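Local coordinates for protein ATP-dependent DNA helicase (Mycobacterium smegmatis, PDB 5V9X) that probably unwinds RNA:DNA hybrids in the 3'-to-5' direction, using ATP hydrolysis to move along a single DNA strand, at residues H432-I437 and S864-S869; C439-Q444 and A631-F636; V678-T683 and I700-Y705. All coordinates share one frame; numbering follows the deposited sequence.

Interaction 1: residues H432-I437 and S864-S869. With nucleotides of chain B.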
loop_
_atom_site.group_PDB
_atom_site.type_symbol
_atom_site.label_atom_id
_atom_site.label_comp_id
_atom_site.label_asym_id
_atom_site.label_seq_id
_atom_site.Cartn_x
_atom_site.Cartn_y
_atom_site.Cartn_z
ATOM N N HIS A 432 -18.730 -0.064 -11.925
ATOM C CA HIS A 432 -19.263 -0.772 -13.083
ATOM C C HIS A 432 -19.636 -2.189 -12.661
ATOM O O HIS A 432 -19.569 -2.543 -11.481
ATOM C CB HIS A 432 -18.257 -0.752 -14.239
ATOM C CG HIS A 432 -16.899 -1.258 -13.867
ATOM N ND1 HIS A 432 -15.974 -0.485 -13.198
ATOM C CD2 HIS A 432 -16.308 -2.458 -14.073
ATOM C CE1 HIS A 432 -14.873 -1.187 -13.006
ATOM N NE2 HIS A 432 -15.048 -2.388 -13.529
ATOM N N ARG A 433 -20.017 -3.008 -13.645
ATOM C CA ARG A 433 -20.616 -4.308 -13.358
ATOM C C ARG A 433 -19.655 -5.220 -12.598
ATOM O O ARG A 433 -19.969 -5.691 -11.500
ATOM C CB ARG A 433 -21.082 -4.961 -14.660
ATOM C CG ARG A 433 -22.208 -4.202 -15.349
ATOM C CD ARG A 433 -23.445 -5.069 -15.510
ATOM N NE ARG A 433 -23.496 -5.726 -16.814
ATOM C CZ ARG A 433 -24.393 -6.648 -17.150
ATOM N NH1 ARG A 433 -25.313 -7.031 -16.274
ATOM N NH2 ARG A 433 -24.370 -7.189 -18.360
ATOM N N THR A 434 -18.477 -5.489 -13.168
ATOM C CA THR A 434 -17.542 -6.389 -12.495
ATOM C C THR A 434 -16.955 -5.780 -11.230
ATOM O O THR A 434 -16.439 -6.519 -10.385
ATOM C CB THR A 434 -16.405 -6.803 -13.430
ATOM O OG1 THR A 434 -15.647 -5.647 -13.814
ATOM C CG2 THR A 434 -16.962 -7.495 -14.664
ATOM N N ASP A 435 -17.007 -4.453 -11.081
ATOM C CA ASP A 435 -16.592 -3.850 -9.822
ATOM C C ASP A 435 -17.567 -4.195 -8.703
ATOM O O ASP A 435 -17.170 -4.257 -7.534
ATOM C CB ASP A 435 -16.467 -2.336 -9.975
ATOM C CG ASP A 435 -15.836 -1.675 -8.761
ATOM O OD1 ASP A 435 -15.168 -2.377 -7.973
ATOM O OD2 ASP A 435 -16.015 -0.450 -8.591
ATOM N N LEU A 436 -18.838 -4.426 -9.044
ATOM C CA LEU A 436 -19.822 -4.821 -8.040
ATOM C C LEU A 436 -19.423 -6.124 -7.361
ATOM O O LEU A 436 -19.565 -6.267 -6.140
ATOM C CB LEU A 436 -21.202 -4.943 -8.686
ATOM C CG LEU A 436 -22.343 -5.553 -7.872
ATOM C CD1 LEU A 436 -22.620 -4.731 -6.628
ATOM C CD2 LEU A 436 -23.593 -5.677 -8.729
ATOM N N ILE A 437 -18.918 -7.086 -8.135
ATOM C CA ILE A 437 -18.389 -8.314 -7.549
ATOM C C ILE A 437 -17.180 -8.003 -6.675
ATOM O O ILE A 437 -16.998 -8.598 -5.606
ATOM C CB ILE A 437 -18.042 -9.326 -8.655
ATOM C CG1 ILE A 437 -19.301 -9.722 -9.429
ATOM C CG2 ILE A 437 -17.360 -10.551 -8.067
ATOM C CD1 ILE A 437 -19.012 -10.462 -10.714
ATOM N N SER A 864 -18.975 -11.639 -24.204
ATOM C CA SER A 864 -19.744 -11.854 -22.986
ATOM C C SER A 864 -19.577 -10.656 -22.056
ATOM O O SER A 864 -18.673 -9.833 -22.267
ATOM C CB SER A 864 -19.290 -13.142 -22.295
ATOM O OG SER A 864 -17.979 -13.010 -21.775
ATOM N N PRO A 865 -20.423 -10.507 -21.030
ATOM C CA PRO A 865 -20.218 -9.404 -20.077
ATOM C C PRO A 865 -18.822 -9.367 -19.471
ATOM O O PRO A 865 -18.236 -8.284 -19.348
ATOM C CB PRO A 865 -21.291 -9.667 -19.013
ATOM C CG PRO A 865 -22.376 -10.357 -19.749
ATOM C CD PRO A 865 -21.690 -11.221 -20.780
ATOM N N PHE A 866 -18.269 -10.525 -19.095
ATOM C CA PHE A 866 -16.925 -10.548 -18.525
ATOM C C PHE A 866 -15.879 -10.167 -19.565
ATOM O O PHE A 866 -14.933 -9.429 -19.263
ATOM C CB PHE A 866 -16.614 -11.927 -17.943
ATOM C CG PHE A 866 -17.277 -12.198 -16.619
ATOM C CD1 PHE A 866 -18.326 -11.411 -16.169
ATOM C CD2 PHE A 866 -16.839 -13.238 -15.819
ATOM C CE1 PHE A 866 -18.929 -11.664 -14.951
ATOM C CE2 PHE A 866 -17.436 -13.495 -14.599
ATOM C CZ PHE A 866 -18.482 -12.706 -14.165
ATOM N N ALA A 867 -16.027 -10.669 -20.792
ATOM C CA ALA A 867 -15.110 -10.295 -21.861
ATOM C C ALA A 867 -15.225 -8.813 -22.186
ATOM O O ALA A 867 -14.214 -8.143 -22.425
ATOM C CB ALA A 867 -15.380 -11.140 -23.107
ATOM N N ALA A 868 -16.452 -8.286 -22.198
ATOM C CA ALA A 868 -16.648 -6.862 -22.449
ATOM C C ALA A 868 -15.942 -6.015 -21.400
ATOM O O ALA A 868 -15.371 -4.966 -21.719
ATOM C CB ALA A 868 -18.141 -6.535 -22.483
ATOM N N SER A 869 -15.965 -6.457 -20.141
ATOM C CA SER A 869 -15.312 -5.703 -19.076
ATOM C C SER A 869 -13.801 -5.665 -19.269
ATOM O O SER A 869 -13.169 -4.618 -19.077
ATOM C CB SER A 869 -15.670 -6.309 -17.719
ATOM O OG SER A 869 -15.117 -5.557 -16.654
ATOM P P DC B 3 -19.109 5.216 -17.074
ATOM O OP1 DC B 3 -20.180 5.474 -16.087
ATOM O OP2 DC B 3 -18.587 6.326 -17.900
ATOM O "O5'" DC B 3 -17.887 4.532 -16.296
ATOM C "C5'" DC B 3 -17.508 5.031 -15.011
ATOM C "C4'" DC B 3 -16.120 4.554 -14.604
ATOM O "O4'" DC B 3 -16.063 3.103 -14.632
ATOM C "C3'" DC B 3 -14.965 5.045 -15.482
ATOM O "O3'" DC B 3 -13.857 5.412 -14.661
ATOM C "C2'" DC B 3 -14.640 3.817 -16.331
ATOM C "C1'" DC B 3 -14.915 2.698 -15.341
ATOM N N1 DC B 3 -15.194 1.381 -15.980
ATOM C C2 DC B 3 -14.229 0.367 -15.934
ATOM O O2 DC B 3 -13.152 0.583 -15.365
ATOM N N3 DC B 3 -14.502 -0.826 -16.518
ATOM C C4 DC B 3 -15.676 -1.021 -17.121
ATOM N N4 DC B 3 -15.899 -2.213 -17.683
ATOM C C5 DC B 3 -16.670 -0.000 -17.178
ATOM C C6 DC B 3 -16.391 1.170 -16.598
ATOM P P DA B 2 -23.233 4.500 -23.186
ATOM O OP1 DA B 2 -24.509 4.809 -22.503
ATOM O OP2 DA B 2 -22.480 5.581 -23.860
ATOM O "O5'" DA B 2 -22.248 3.779 -22.146
ATOM C "C5'" DA B 2 -21.322 4.553 -21.380
ATOM C "C4'" DA B 2 -20.928 3.822 -20.107
ATOM O "O4'" DA B 2 -20.752 2.411 -20.395
ATOM C "C3'" DA B 2 -19.610 4.275 -19.481
ATOM O "O3'" DA B 2 -19.644 4.074 -18.071
ATOM C "C2'" DA B 2 -18.615 3.332 -20.139
ATOM C "C1'" DA B 2 -19.414 2.039 -20.131
ATOM N N9 DA B 2 -18.985 1.084 -21.143
ATOM C C8 DA B 2 -18.827 1.314 -22.481
ATOM N N7 DA B 2 -18.427 0.262 -23.155
ATOM C C5 DA B 2 -18.315 -0.727 -22.190
ATOM C C6 DA B 2 -17.932 -2.081 -22.259
ATOM N N6 DA B 2 -17.576 -2.689 -23.396
ATOM N N1 DA B 2 -17.927 -2.788 -21.110
ATOM C C2 DA B 2 -18.284 -2.177 -19.973
ATOM N N3 DA B 2 -18.662 -0.913 -19.786
ATOM C C4 DA B 2 -18.656 -0.236 -20.945
#
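Thr-434, near the start of helix 433-448, meets Ser-869 of the short C-terminal helix 865-870 beside the bound DNA; helix 433-448 follows strand 424-429 of the second RecA-like domain. The segments cross at -103° with their axes 10.7 Å apart, so only a few side chains bridge them.

The polar link is a hydrogen bond of 2.9 Å between Thr-434 OG1 and Ser-869 OG. With OG anti to the backbone N (chi1 -177°), Ser-869 turns its hydroxyl toward Thr-434; either group could donate. At the other end of the short helix Ser-864 is the N-cap, its OG accepting from Ala-867 N at 3.2 Å.

The apolar contact is made by Ile-437, whose CD1 meets Phe-866 CZ at 4.2 Å, the two side chains at about a right angle. Thr-434 turns its methyl group, CG2, to the same ring.

The charged group is Arg-433, which forms a salt bridge with Glu-671 on helix 661-676 and brings NH2 to within 4.0 Å of Pro-865 CG.

With the DNA, Ala-868 O of the second helix comes 3.4 Å from N1 of DA2 of chain B. His-432 lays its ring against the base of DC3 of chain B: Asp-435 CB covers one face of the imidazole, and on the opposite face the cytosine N3 sits 3.3 Å above the ring plane, over its centre.

Interaction 2: residues C439-Q444 and A631-F636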
loop_
_atom_site.group_PDB
_atom_site.type_symbol
_atom_site.label_atom_id
_atom_site.label_comp_id
_atom_site.label_asym_id
_atom_site.label_seq_id
_atom_site.Cartn_x
_atom_site.Cartn_y
_atom_site.Cartn_z
ATOM N N CYS A 439 -16.543 -5.205 -4.957
ATOM C CA CYS A 439 -16.992 -4.619 -3.698
ATOM C C CYS A 439 -17.666 -5.659 -2.811
ATOM O O CYS A 439 -17.511 -5.629 -1.584
ATOM C CB CYS A 439 -17.945 -3.455 -3.966
ATOM S SG CYS A 439 -17.227 -2.095 -4.913
ATOM N N ALA A 440 -18.419 -6.584 -3.411
ATOM C CA ALA A 440 -19.122 -7.594 -2.625
ATOM C C ALA A 440 -18.143 -8.523 -1.916
ATOM O O ALA A 440 -18.246 -8.737 -0.701
ATOM C CB ALA A 440 -20.072 -8.388 -3.521
ATOM N N VAL A 441 -17.188 -9.088 -2.660
ATOM C CA VAL A 441 -16.173 -9.940 -2.043
ATOM C C VAL A 441 -15.423 -9.172 -0.962
ATOM O O VAL A 441 -15.110 -9.716 0.103
ATOM C CB VAL A 441 -15.215 -10.498 -3.111
ATOM C CG1 VAL A 441 -14.082 -11.277 -2.459
ATOM C CG2 VAL A 441 -15.968 -11.382 -4.092
ATOM N N THR A 442 -15.138 -7.894 -1.212
ATOM C CA THR A 442 -14.435 -7.086 -0.221
ATOM C C THR A 442 -15.248 -6.964 1.062
ATOM O O THR A 442 -14.725 -7.176 2.162
ATOM C CB THR A 442 -14.121 -5.707 -0.797
ATOM O OG1 THR A 442 -13.279 -5.853 -1.947
ATOM C CG2 THR A 442 -13.409 -4.853 0.237
ATOM N N VAL A 443 -16.536 -6.626 0.940
ATOM C CA VAL A 443 -17.411 -6.579 2.109
ATOM C C VAL A 443 -17.454 -7.937 2.795
ATOM O O VAL A 443 -17.431 -8.031 4.029
ATOM C CB VAL A 443 -18.819 -6.105 1.702
ATOM C CG1 VAL A 443 -19.822 -6.358 2.821
ATOM C CG2 VAL A 443 -18.796 -4.632 1.334
ATOM N N GLN A 444 -17.504 -9.011 2.003
ATOM C CA GLN A 444 -17.540 -10.357 2.563
ATOM C C GLN A 444 -16.298 -10.638 3.403
ATOM O O GLN A 444 -16.400 -11.089 4.550
ATOM C CB GLN A 444 -17.676 -11.374 1.432
ATOM C CG GLN A 444 -17.626 -12.822 1.871
ATOM C CD GLN A 444 -17.665 -13.774 0.695
ATOM O OE1 GLN A 444 -18.736 -14.115 0.190
ATOM N NE2 GLN A 444 -16.491 -14.202 0.240
ATOM N N ALA A 631 -8.773 -16.206 -5.534
ATOM C CA ALA A 631 -9.545 -17.425 -5.318
ATOM C C ALA A 631 -10.908 -17.106 -4.718
ATOM O O ALA A 631 -11.935 -17.629 -5.167
ATOM C CB ALA A 631 -8.766 -18.380 -4.414
ATOM N N ALA A 632 -10.935 -16.235 -3.704
ATOM C CA ALA A 632 -12.195 -15.878 -3.060
ATOM C C ALA A 632 -13.165 -15.225 -4.036
ATOM O O ALA A 632 -14.384 -15.391 -3.904
ATOM C CB ALA A 632 -11.932 -14.951 -1.873
ATOM N N VAL A 633 -12.647 -14.488 -5.021
ATOM C CA VAL A 633 -13.512 -13.832 -5.998
ATOM C C VAL A 633 -14.210 -14.868 -6.871
ATOM O O VAL A 633 -15.417 -14.776 -7.126
ATOM C CB VAL A 633 -12.702 -12.832 -6.843
ATOM C CG1 VAL A 633 -13.474 -12.434 -8.088
ATOM C CG2 VAL A 633 -12.350 -11.603 -6.016
ATOM N N GLY A 634 -13.463 -15.868 -7.341
ATOM C CA GLY A 634 -14.067 -16.899 -8.168
ATOM C C GLY A 634 -15.046 -17.766 -7.402
ATOM O O GLY A 634 -16.113 -18.115 -7.914
ATOM N N ALA A 635 -14.696 -18.129 -6.163
ATOM C CA ALA A 635 -15.604 -18.916 -5.336
ATOM C C ALA A 635 -16.886 -18.153 -5.032
ATOM O O ALA A 635 -17.947 -18.766 -4.862
ATOM C CB ALA A 635 -14.905 -19.330 -4.041
ATOM N N PHE A 636 -16.810 -16.823 -4.955
ATOM C CA PHE A 636 -18.018 -16.021 -4.796
ATOM C C PHE A 636 -18.839 -16.011 -6.078
ATOM O O PHE A 636 -20.066 -16.152 -6.037
ATOM C CB PHE A 636 -17.643 -14.595 -4.380
ATOM C CG PHE A 636 -18.784 -13.611 -4.447
ATOM C CD1 PHE A 636 -19.573 -13.365 -3.336
ATOM C CD2 PHE A 636 -19.052 -12.913 -5.618
ATOM C CE1 PHE A 636 -20.615 -12.452 -3.396
ATOM C CE2 PHE A 636 -20.095 -12.004 -5.682
ATOM C CZ PHE A 636 -20.876 -11.773 -4.570
#
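Gln-444 OE1 accepts a hydrogen bond from Arg-651 NH1 and lies at the edge of the Phe-636 ring, near the ring plane and 3.7 Å from CD1. The glutamine reaches there because its chain runs out straight, with CG anti to the backbone N (chi1 176°) and chi2 extended as well. Its amide plane stands 65° from that of the ring.

Everything else across this helix-helix contact is apolar. Phe-636 reaches over to helix 433-448 with CG anti to its own N (chi1 169°), and Val-441 slides past it in the opposite direction. Val-441 CG2 sits 3.6 Å from Phe-636 CG. At the far end of the ring, Ala-440 CB approaches CZ at 3.6 Å, so the phenyl group is touched at its root, its tip and its edge by three residues of one helix. The other branch of Val-441 faces the neighbouring turn: CG1 is 4.0 Å from Val-633 CG2, the two valines crossing at about a right angle, and 4.3 Å from Ala-632 CB. The segment axes run 9.9 Å apart at closest approach.

Helix 433-448 is thereby wedged between two layers. In the second RecA-like sheet, Cys-439 packs on strand 424-429 and Val-443 on that strand and on 256-262, while Ala-440, Val-441 and Gln-444 meet helix 627-640, which in turn touches the loop 678-683 through Ala-635.

Interaction 3: residues V678-T683 and I700-Y705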
loop_
_atom_site.group_PDB
_atom_site.type_symbol
_atom_site.label_atom_id
_atom_site.label_comp_id
_atom_site.label_asym_id
_atom_site.label_seq_id
_atom_site.Cartn_x
_atom_site.Cartn_y
_atom_site.Cartn_z
ATOM N N VAL A 678 -21.255 -21.333 -18.540
ATOM C CA VAL A 678 -20.844 -21.319 -17.143
ATOM C C VAL A 678 -20.082 -20.028 -16.883
ATOM O O VAL A 678 -19.636 -19.345 -17.807
ATOM C CB VAL A 678 -19.973 -22.541 -16.776
ATOM C CG1 VAL A 678 -20.731 -23.836 -17.042
ATOM C CG2 VAL A 678 -18.663 -22.512 -17.554
ATOM N N VAL A 679 -19.928 -19.701 -15.605
ATOM C CA VAL A 679 -19.214 -18.486 -15.225
ATOM C C VAL A 679 -17.845 -18.852 -14.661
ATOM O O VAL A 679 -17.692 -19.898 -14.012
ATOM C CB VAL A 679 -20.028 -17.641 -14.229
ATOM C CG1 VAL A 679 -21.457 -17.459 -14.730
ATOM C CG2 VAL A 679 -20.008 -18.254 -12.833
ATOM N N PRO A 680 -16.826 -18.034 -14.906
ATOM C CA PRO A 680 -15.498 -18.316 -14.351
ATOM C C PRO A 680 -15.528 -18.314 -12.831
ATOM O O PRO A 680 -16.307 -17.593 -12.204
ATOM C CB PRO A 680 -14.635 -17.171 -14.894
ATOM C CG PRO A 680 -15.394 -16.646 -16.067
ATOM C CD PRO A 680 -16.832 -16.844 -15.770
ATOM N N SER A 681 -14.665 -19.135 -12.239
ATOM C CA SER A 681 -14.640 -19.293 -10.793
ATOM C C SER A 681 -13.277 -19.832 -10.382
ATOM O O SER A 681 -12.379 -20.008 -11.209
ATOM C CB SER A 681 -15.764 -20.218 -10.320
ATOM O OG SER A 681 -15.495 -21.562 -10.680
ATOM N N ASP A 682 -13.137 -20.101 -9.081
ATOM C CA ASP A 682 -11.907 -20.676 -8.554
ATOM C C ASP A 682 -11.672 -22.098 -9.045
ATOM O O ASP A 682 -10.544 -22.594 -8.951
ATOM C CB ASP A 682 -11.937 -20.658 -7.025
ATOM C CG ASP A 682 -13.150 -21.373 -6.460
ATOM O OD1 ASP A 682 -14.188 -21.424 -7.152
ATOM O OD2 ASP A 682 -13.067 -21.888 -5.325
ATOM N N THR A 683 -12.707 -22.765 -9.560
ATOM C CA THR A 683 -12.582 -24.137 -10.026
ATOM C C THR A 683 -12.714 -24.289 -11.534
ATOM O O THR A 683 -12.328 -25.336 -12.063
ATOM C CB THR A 683 -13.635 -25.029 -9.349
ATOM O OG1 THR A 683 -14.945 -24.644 -9.783
ATOM C CG2 THR A 683 -13.548 -24.900 -7.839
ATOM N N ILE A 700 -9.841 -15.034 -25.117
ATOM C CA ILE A 700 -9.779 -14.468 -23.776
ATOM C C ILE A 700 -9.792 -15.601 -22.763
ATOM O O ILE A 700 -10.663 -16.478 -22.814
ATOM C CB ILE A 700 -10.948 -13.499 -23.524
ATOM C CG1 ILE A 700 -10.855 -12.297 -24.465
ATOM C CG2 ILE A 700 -10.956 -13.044 -22.076
ATOM C CD1 ILE A 700 -12.033 -11.358 -24.370
ATOM N N LEU A 701 -8.826 -15.587 -21.848
ATOM C CA LEU A 701 -8.818 -16.502 -20.715
ATOM C C LEU A 701 -9.491 -15.812 -19.537
ATOM O O LEU A 701 -9.094 -14.710 -19.153
ATOM C CB LEU A 701 -7.396 -16.920 -20.344
ATOM C CG LEU A 701 -7.253 -17.667 -19.013
ATOM C CD1 LEU A 701 -8.081 -18.947 -19.008
ATOM C CD2 LEU A 701 -5.792 -17.967 -18.712
ATOM N N HIS A 702 -10.513 -16.450 -18.980
ATOM C CA HIS A 702 -11.226 -15.919 -17.828
ATOM C C HIS A 702 -10.762 -16.638 -16.569
ATOM O O HIS A 702 -10.823 -17.869 -16.493
ATOM C CB HIS A 702 -12.735 -16.077 -18.000
ATOM C CG HIS A 702 -13.336 -15.170 -19.030
ATOM N ND1 HIS A 702 -13.149 -15.351 -20.382
ATOM C CD2 HIS A 702 -14.136 -14.085 -18.904
ATOM C CE1 HIS A 702 -13.803 -14.416 -21.046
ATOM N NE2 HIS A 702 -14.408 -13.633 -20.172
ATOM N N SER A 703 -10.302 -15.865 -15.585
ATOM C CA SER A 703 -9.767 -16.380 -14.331
ATOM C C SER A 703 -9.665 -15.238 -13.332
ATOM O O SER A 703 -9.194 -14.152 -13.685
ATOM C CB SER A 703 -8.394 -17.022 -14.544
ATOM O OG SER A 703 -7.638 -17.021 -13.345
ATOM N N PRO A 704 -10.090 -15.435 -12.084
ATOM C CA PRO A 704 -10.059 -14.349 -11.098
ATOM C C PRO A 704 -8.768 -14.230 -10.303
ATOM O O PRO A 704 -8.690 -13.355 -9.435
ATOM C CB PRO A 704 -11.219 -14.733 -10.172
ATOM C CG PRO A 704 -11.167 -16.223 -10.157
ATOM C CD PRO A 704 -10.721 -16.650 -11.539
ATOM N N TYR A 705 -7.752 -15.046 -10.597
ATOM C CA TYR A 705 -6.624 -15.236 -9.690
ATOM C C TYR A 705 -5.623 -14.087 -9.691
ATOM O O TYR A 705 -4.484 -14.262 -9.245
ATOM C CB TYR A 705 -5.907 -16.547 -10.025
ATOM C CG TYR A 705 -6.611 -17.760 -9.475
ATOM C CD1 TYR A 705 -6.422 -18.156 -8.159
ATOM C CD2 TYR A 705 -7.473 -18.508 -10.267
ATOM C CE1 TYR A 705 -7.065 -19.266 -7.646
ATOM C CE2 TYR A 705 -8.121 -19.618 -9.763
ATOM C CZ TYR A 705 -7.913 -19.992 -8.453
ATOM O OH TYR A 705 -8.555 -21.096 -7.944
#
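Pro-680 and His-702 form the closely packed end of this contact: both are buried, and Phe-866 of helix 865-870 touches both. The proline ring crosses the histidine side chain obliquely, with Pro-680 CG 4.0 Å from His-702 CD2. His-702 ND1 is turned to the backbone, where Val-686 O accepts a weak hydrogen bond.

Further along, the contact turns to a proline against backbone and a polar bond. Pro-704 CD lies 3.8 Å from Ser-681 O, and Val-633 of helix 627-640 rests against the same proline. These residues stand at the open end of a beta hairpin in the C-terminal mixed sheet: 678-683 leads into strand 684-691, and 700-705 carries the antiparallel strand 697-702 out of the sheet toward helix 707-725. Before the first strand the chain makes an ST turn, in which Ser-681 OG accepts from Thr-683 N at 3.2 Å, with an N-H...O angle of 156°; the same oxygen also accepts from Thr-684 N.

The looser side is at partly exposed Asp-682, whose carboxylate turns to Ala-635 of helix 627-640, and at exposed Thr-683, although Tyr-705 stays buried. Across the two segments this end has one hydrogen bond: Tyr-705 OH donates to Asp-682 O at 2.7 Å. The hydroxyl lies in the carbonyl plane on a lone pair, the C=O...O angle being 119°. With CG beside the backbone N (chi1 -79°), the tyrosine ring swings toward the turn, and its OH also passes 3.5 Å from Asp-682 CB.

In the fold
The three contacts form a compact cluster, with centres about 12 to 14 Å apart, on one side of the chain's centre. Interactions 1 and 2 share helix 433-448 of the second RecA-like domain and touch through Ile-437 and Phe-636. Interaction 3 meets interaction 1 where Phe-866 packs on Pro-680 and His-702, and interaction 2 where Gly-634 lies against Ser-681 and Pro-704. Along the chain, interaction 2 closes before interaction 3 opens, and both are nested within the long loop closed by interaction 1. Helix 627-640, the C-terminal hairpin and the final helix thus assemble against the motor domain, with interaction 1 touching the DNA and the others about 10 to 11 Å from it at their nearest atoms.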